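Local coordinates for dipeptide transport protein DPPA (Bacillus subtilis, PDB 1HI9) that hydrolyses N-terminal residues from peptides containing D-amino acids, as a zinc-dependent aminopeptidase whose ten subunits enclose the active sites in a central chamber, at residues A[132-137]-A[162-167]; A[127-132]-A[137-142]. All coordinates share one frame; numbering follows the deposited sequence.

Contact 1 (A[132-137]-A[162-167]). With ZN (zinc ion), chain F.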
loop_
_atom_site.group_PDB
_atom_site.type_symbol
_atom_site.label_atom_id
_atom_site.label_comp_id
_atom_site.label_asym_id
_atom_site.label_seq_id
_atom_site.Cartn_x
_atom_site.Cartn_y
_atom_site.Cartn_z
ATOM N N GLY A 132 -29.296 -26.022 9.210
ATOM C CA GLY A 132 -28.352 -24.937 9.041
ATOM C C GLY A 132 -28.467 -24.086 10.284
ATOM O O GLY A 132 -28.880 -24.580 11.340
ATOM N N GLU A 133 -28.110 -22.814 10.170
ATOM C CA GLU A 133 -28.208 -21.894 11.301
ATOM C C GLU A 133 -29.639 -21.892 11.829
ATOM O O GLU A 133 -29.877 -21.937 13.037
ATOM C CB GLU A 133 -27.828 -20.475 10.860
ATOM C CG GLU A 133 -26.345 -20.279 10.613
ATOM C CD GLU A 133 -26.037 -19.004 9.857
ATOM O OE1 GLU A 133 -26.660 -17.963 10.154
ATOM O OE2 GLU A 133 -25.163 -19.036 8.967
ATOM N N LEU A 134 -30.588 -21.844 10.902
ATOM C CA LEU A 134 -32.000 -21.821 11.244
ATOM C C LEU A 134 -32.372 -23.002 12.132
ATOM O O LEU A 134 -32.974 -22.826 13.192
ATOM C CB LEU A 134 -32.822 -21.838 9.963
ATOM C CG LEU A 134 -34.271 -21.405 10.087
ATOM C CD1 LEU A 134 -34.778 -20.979 8.711
ATOM C CD2 LEU A 134 -35.095 -22.536 10.663
ATOM N N GLY A 135 -31.986 -24.197 11.699
ATOM C CA GLY A 135 -32.294 -25.398 12.444
ATOM C C GLY A 135 -31.612 -25.450 13.786
ATOM O O GLY A 135 -32.268 -25.692 14.795
ATOM N N LEU A 136 -30.302 -25.230 13.814
ATOM C CA LEU A 136 -29.587 -25.259 15.082
ATOM C C LEU A 136 -30.171 -24.256 16.073
ATOM O O LEU A 136 -30.357 -24.582 17.244
ATOM C CB LEU A 136 -28.101 -24.956 14.882
ATOM C CG LEU A 136 -27.207 -26.065 14.330
ATOM C CD1 LEU A 136 -25.752 -25.560 14.295
ATOM C CD2 LEU A 136 -27.307 -27.314 15.197
ATOM N N ASN A 137 -30.459 -23.040 15.614
ATOM C CA ASN A 137 -31.002 -22.036 16.520
ATOM C C ASN A 137 -32.404 -22.425 17.005
ATOM O O ASN A 137 -32.774 -22.157 18.157
ATOM C CB ASN A 137 -31.022 -20.651 15.859
ATOM C CG ASN A 137 -29.633 -20.184 15.424
ATOM O OD1 ASN A 137 -28.611 -20.691 15.896
ATOM N ND2 ASN A 137 -29.594 -19.215 14.533
ATOM N N GLU A 162 -40.421 -23.573 7.232
ATOM C CA GLU A 162 -41.674 -24.301 7.304
ATOM C C GLU A 162 -41.563 -25.820 7.139
ATOM O O GLU A 162 -42.452 -26.552 7.571
ATOM C CB GLU A 162 -42.684 -23.710 6.315
ATOM C CG GLU A 162 -42.131 -23.400 4.960
ATOM C CD GLU A 162 -43.029 -22.447 4.174
ATOM O OE1 GLU A 162 -43.350 -21.357 4.696
ATOM O OE2 GLU A 162 -43.402 -22.783 3.027
ATOM N N GLU A 163 -40.474 -26.293 6.541
ATOM C CA GLU A 163 -40.278 -27.725 6.367
ATOM C C GLU A 163 -39.714 -28.331 7.639
ATOM O O GLU A 163 -39.614 -29.551 7.763
ATOM C CB GLU A 163 -39.326 -28.013 5.212
ATOM C CG GLU A 163 -39.907 -27.679 3.847
ATOM C CD GLU A 163 -39.004 -28.101 2.694
ATOM O OE1 GLU A 163 -39.404 -27.893 1.526
ATOM O OE2 GLU A 163 -37.902 -28.637 2.954
ATOM N N LEU A 164 -39.355 -27.473 8.588
ATOM C CA LEU A 164 -38.786 -27.906 9.851
ATOM C C LEU A 164 -39.720 -27.627 11.020
ATOM O O LEU A 164 -39.858 -28.451 11.918
ATOM C CB LEU A 164 -37.451 -27.199 10.084
ATOM C CG LEU A 164 -36.738 -27.531 11.397
ATOM C CD1 LEU A 164 -36.157 -28.925 11.306
ATOM C CD2 LEU A 164 -35.645 -26.521 11.663
ATOM N N ILE A 165 -40.363 -26.466 11.001
ATOM C CA ILE A 165 -41.269 -26.064 12.070
ATOM C C ILE A 165 -42.715 -25.959 11.582
ATOM O O ILE A 165 -43.071 -25.048 10.834
ATOM C CB ILE A 165 -40.861 -24.693 12.637
ATOM C CG1 ILE A 165 -39.372 -24.698 12.989
ATOM C CG2 ILE A 165 -41.711 -24.369 13.865
ATOM C CD1 ILE A 165 -38.826 -23.331 13.366
ATOM N N PRO A 166 -43.572 -26.888 12.013
ATOM C CA PRO A 166 -44.983 -26.888 11.614
ATOM C C PRO A 166 -45.749 -25.617 12.007
ATOM O O PRO A 166 -45.640 -25.133 13.138
ATOM C CB PRO A 166 -45.537 -28.128 12.313
ATOM C CG PRO A 166 -44.329 -29.052 12.373
ATOM C CD PRO A 166 -43.239 -28.089 12.799
ATOM N N ASN A 167 -46.528 -25.089 11.065
ATOM C CA ASN A 167 -47.342 -23.892 11.276
ATOM C C ASN A 167 -46.561 -22.607 11.504
ATOM O O ASN A 167 -47.144 -21.573 11.832
ATOM C CB ASN A 167 -48.305 -24.091 12.453
ATOM C CG ASN A 167 -49.088 -25.379 12.350
ATOM O OD1 ASN A 167 -49.732 -25.644 11.336
ATOM N ND2 ASN A 167 -49.027 -26.196 13.399
HETATM ZN ZN ZN F . -26.298 -16.584 8.787
HETATM O O HOH W 1 -24.266 -16.192 9.149
#

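Contact 2 (A[127-132]-A[137-142])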
loop_
_atom_site.group_PDB
_atom_site.type_symbol
_atom_site.label_atom_id
_atom_site.label_comp_id
_atom_site.label_asym_id
_atom_site.label_seq_id
_atom_site.Cartn_x
_atom_site.Cartn_y
_atom_site.Cartn_z
ATOM N N ASN A 127 -28.435 -35.492 14.994
ATOM C CA ASN A 127 -28.989 -36.844 14.943
ATOM C C ASN A 127 -29.440 -37.174 13.509
ATOM O O ASN A 127 -30.591 -37.539 13.262
ATOM C CB ASN A 127 -30.166 -36.981 15.919
ATOM C CG ASN A 127 -29.731 -37.425 17.305
ATOM O OD1 ASN A 127 -28.717 -36.966 17.832
ATOM N ND2 ASN A 127 -30.510 -38.313 17.910
ATOM N N ASP A 128 -28.525 -37.013 12.563
ATOM C CA ASP A 128 -28.806 -37.313 11.162
ATOM C C ASP A 128 -29.784 -36.393 10.436
ATOM O O ASP A 128 -30.062 -36.594 9.255
ATOM C CB ASP A 128 -29.282 -38.764 11.020
ATOM C CG ASP A 128 -28.213 -39.770 11.434
ATOM O OD1 ASP A 128 -27.046 -39.602 10.999
ATOM O OD2 ASP A 128 -28.538 -40.720 12.180
ATOM N N ARG A 129 -30.317 -35.389 11.120
ATOM C CA ARG A 129 -31.222 -34.489 10.434
ATOM C C ARG A 129 -30.513 -33.237 9.922
ATOM O O ARG A 129 -29.922 -32.485 10.698
ATOM C CB ARG A 129 -32.382 -34.067 11.326
ATOM C CG ARG A 129 -33.284 -33.086 10.594
ATOM C CD ARG A 129 -34.659 -32.983 11.185
ATOM N NE ARG A 129 -35.541 -32.267 10.268
ATOM C CZ ARG A 129 -36.851 -32.128 10.444
ATOM N NH1 ARG A 129 -37.438 -32.657 11.514
ATOM N NH2 ARG A 129 -37.569 -31.465 9.547
ATOM N N PRO A 130 -30.578 -32.991 8.601
ATOM C CA PRO A 130 -29.951 -31.835 7.956
ATOM C C PRO A 130 -30.480 -30.506 8.480
ATOM O O PRO A 130 -31.685 -30.266 8.455
ATOM C CB PRO A 130 -30.299 -32.028 6.478
ATOM C CG PRO A 130 -30.434 -33.499 6.344
ATOM C CD PRO A 130 -31.186 -33.880 7.595
ATOM N N VAL A 131 -29.589 -29.652 8.972
ATOM C CA VAL A 131 -29.987 -28.324 9.445
ATOM C C VAL A 131 -28.890 -27.283 9.208
ATOM O O VAL A 131 -27.714 -27.609 9.017
ATOM C CB VAL A 131 -30.324 -28.312 10.952
ATOM C CG1 VAL A 131 -31.497 -29.232 11.231
ATOM C CG2 VAL A 131 -29.098 -28.729 11.775
ATOM N N GLY A 132 -29.296 -26.022 9.210
ATOM C CA GLY A 132 -28.352 -24.937 9.041
ATOM C C GLY A 132 -28.467 -24.086 10.284
ATOM O O GLY A 132 -28.880 -24.580 11.340
ATOM N N ASN A 137 -30.459 -23.040 15.614
ATOM C CA ASN A 137 -31.002 -22.036 16.520
ATOM C C ASN A 137 -32.404 -22.425 17.005
ATOM O O ASN A 137 -32.774 -22.157 18.157
ATOM C CB ASN A 137 -31.022 -20.651 15.859
ATOM C CG ASN A 137 -29.633 -20.184 15.424
ATOM O OD1 ASN A 137 -28.611 -20.691 15.896
ATOM N ND2 ASN A 137 -29.594 -19.215 14.533
ATOM N N ALA A 138 -33.169 -23.086 16.139
ATOM C CA ALA A 138 -34.508 -23.515 16.505
ATOM C C ALA A 138 -34.397 -24.584 17.584
ATOM O O ALA A 138 -35.155 -24.584 18.556
ATOM C CB ALA A 138 -35.248 -24.056 15.282
ATOM N N TYR A 139 -33.430 -25.486 17.423
ATOM C CA TYR A 139 -33.222 -26.550 18.398
ATOM C C TYR A 139 -32.814 -25.988 19.756
ATOM O O TYR A 139 -33.235 -26.508 20.793
ATOM C CB TYR A 139 -32.161 -27.535 17.906
ATOM C CG TYR A 139 -32.709 -28.655 17.053
ATOM C CD1 TYR A 139 -32.047 -29.060 15.898
ATOM C CD2 TYR A 139 -33.887 -29.313 17.403
ATOM C CE1 TYR A 139 -32.542 -30.089 15.107
ATOM C CE2 TYR A 139 -34.393 -30.350 16.619
ATOM C CZ TYR A 139 -33.712 -30.732 15.469
ATOM O OH TYR A 139 -34.195 -31.758 14.683
ATOM N N VAL A 140 -31.990 -24.939 19.766
ATOM C CA VAL A 140 -31.584 -24.351 21.039
ATOM C C VAL A 140 -32.810 -23.688 21.659
ATOM O O VAL A 140 -32.976 -23.695 22.867
ATOM C CB VAL A 140 -30.458 -23.307 20.867
ATOM C CG1 VAL A 140 -30.187 -22.620 22.203
ATOM C CG2 VAL A 140 -29.195 -23.987 20.358
ATOM N N ALA A 141 -33.666 -23.120 20.821
ATOM C CA ALA A 141 -34.878 -22.493 21.310
ATOM C C ALA A 141 -35.740 -23.594 21.930
ATOM O O ALA A 141 -36.374 -23.395 22.970
ATOM C CB ALA A 141 -35.625 -21.823 20.161
ATOM N N GLY A 142 -35.746 -24.760 21.284
ATOM C CA GLY A 142 -36.522 -25.886 21.768
ATOM C C GLY A 142 -36.075 -26.353 23.140
ATOM O O GLY A 142 -36.894 -26.736 23.972
#

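Contact 1 (A[132-137]-A[162-167])
The first turn of helix 133-143, which supplies a ligand of the dinuclear zinc site, is backed on a face away from the metal by the loop that follows helix 155-162, with Leu164 reaching across to Leu134 and Gly135. The touching is done by one methyl of Leu164: its CD2 lies 3.6 Å from Gly135 CA and 4.1 Å from Leu134 CD2. The methyl rests directly on the backbone of Gly135. A chi1 of -162° swings CG of Leu134 out from the helix, so that its CD2 meets the Leu164 methyl, the two side chains running antiparallel beside each other; the meeting is wholly apolar.

One residue earlier, Glu133 turns to the metal and stays clear of the loop. Its OE1 binds the zinc ion at 2.0 Å, a site completed by Asp8, His104 and a water. That same water donates a hydrogen bond of 3.0 Å to Glu133 OE2, which also accepts one from the backbone N of Met117, so the carboxylate is gripped at both oxygens. Gly132 is the N-cap of the helix, and its O takes the Leu136 N hydrogen bond at 2.9 Å.

Around this, Leu134 also rests on Val151 of strand 148-152, and Ile165 on Val148 of the same strand, while Leu136 turns away from the loop onto Phe124 and Ile126 of strand 121-126.

Contact 2 (A[127-132]-A[137-142])
Tyr139 reaches from helix 133-143 to strand 129-131, where its ring meets Val131 and its hydroxyl meets Arg129. Val131 CG1 stands 4.1 Å from Tyr139 CE1, approaching the ring obliquely, and the two side chains are nearly perpendicular. Farther out along the tyrosine, Arg129 CD lies 3.7 Å from Tyr139 OH, so it is the aliphatic part of the arginine that passes the hydroxyl. With CG opposite the backbone N (chi1 178°), the arginine chain runs out straight and brings CD past that oxygen; its guanidinium plane is turned 78° from the tyrosine ring.

The strand is an outermost member of the antiparallel sheet within this chain and leads through Gly132 straight into the helix, making a tight strand-to-helix connection in which Tyr139 folds back over the strand it follows. Val131 is joined to strand 121-126 by backbone hydrogen bonding with Phe124, and its side chain also touches Phe124 and Ile126. Tyr139 packs on Ile126 too, and on Leu211 and Met254. On the helix, Asn137 has both ends of its amide engaged: ND2 with Tyr103 OH and OD1 with Tyr258 OH, the latter from helix 254-268.

Contacts 1 and 2 both use helix 133-143 and share Gly132 and Asn137, with centres about 7 Å apart. Contact 1 takes the first turn, which carries the zinc ligand, and joins it to a loop next to the mixed sheet; contact 2 takes the following turns and joins them to an end strand of the antiparallel sheet. Both are mostly buried and apolar between their segments, but contact 1 is aliphatic, and the metal-bound Glu133 of the same turn takes no part in it, whereas contact 2 turns on an aromatic ring and runs out to the exposed Arg129. They meet where Leu164 CD1 packs 3.4 Å from Arg129 CZ, and again where Ile165 approaches Ala138.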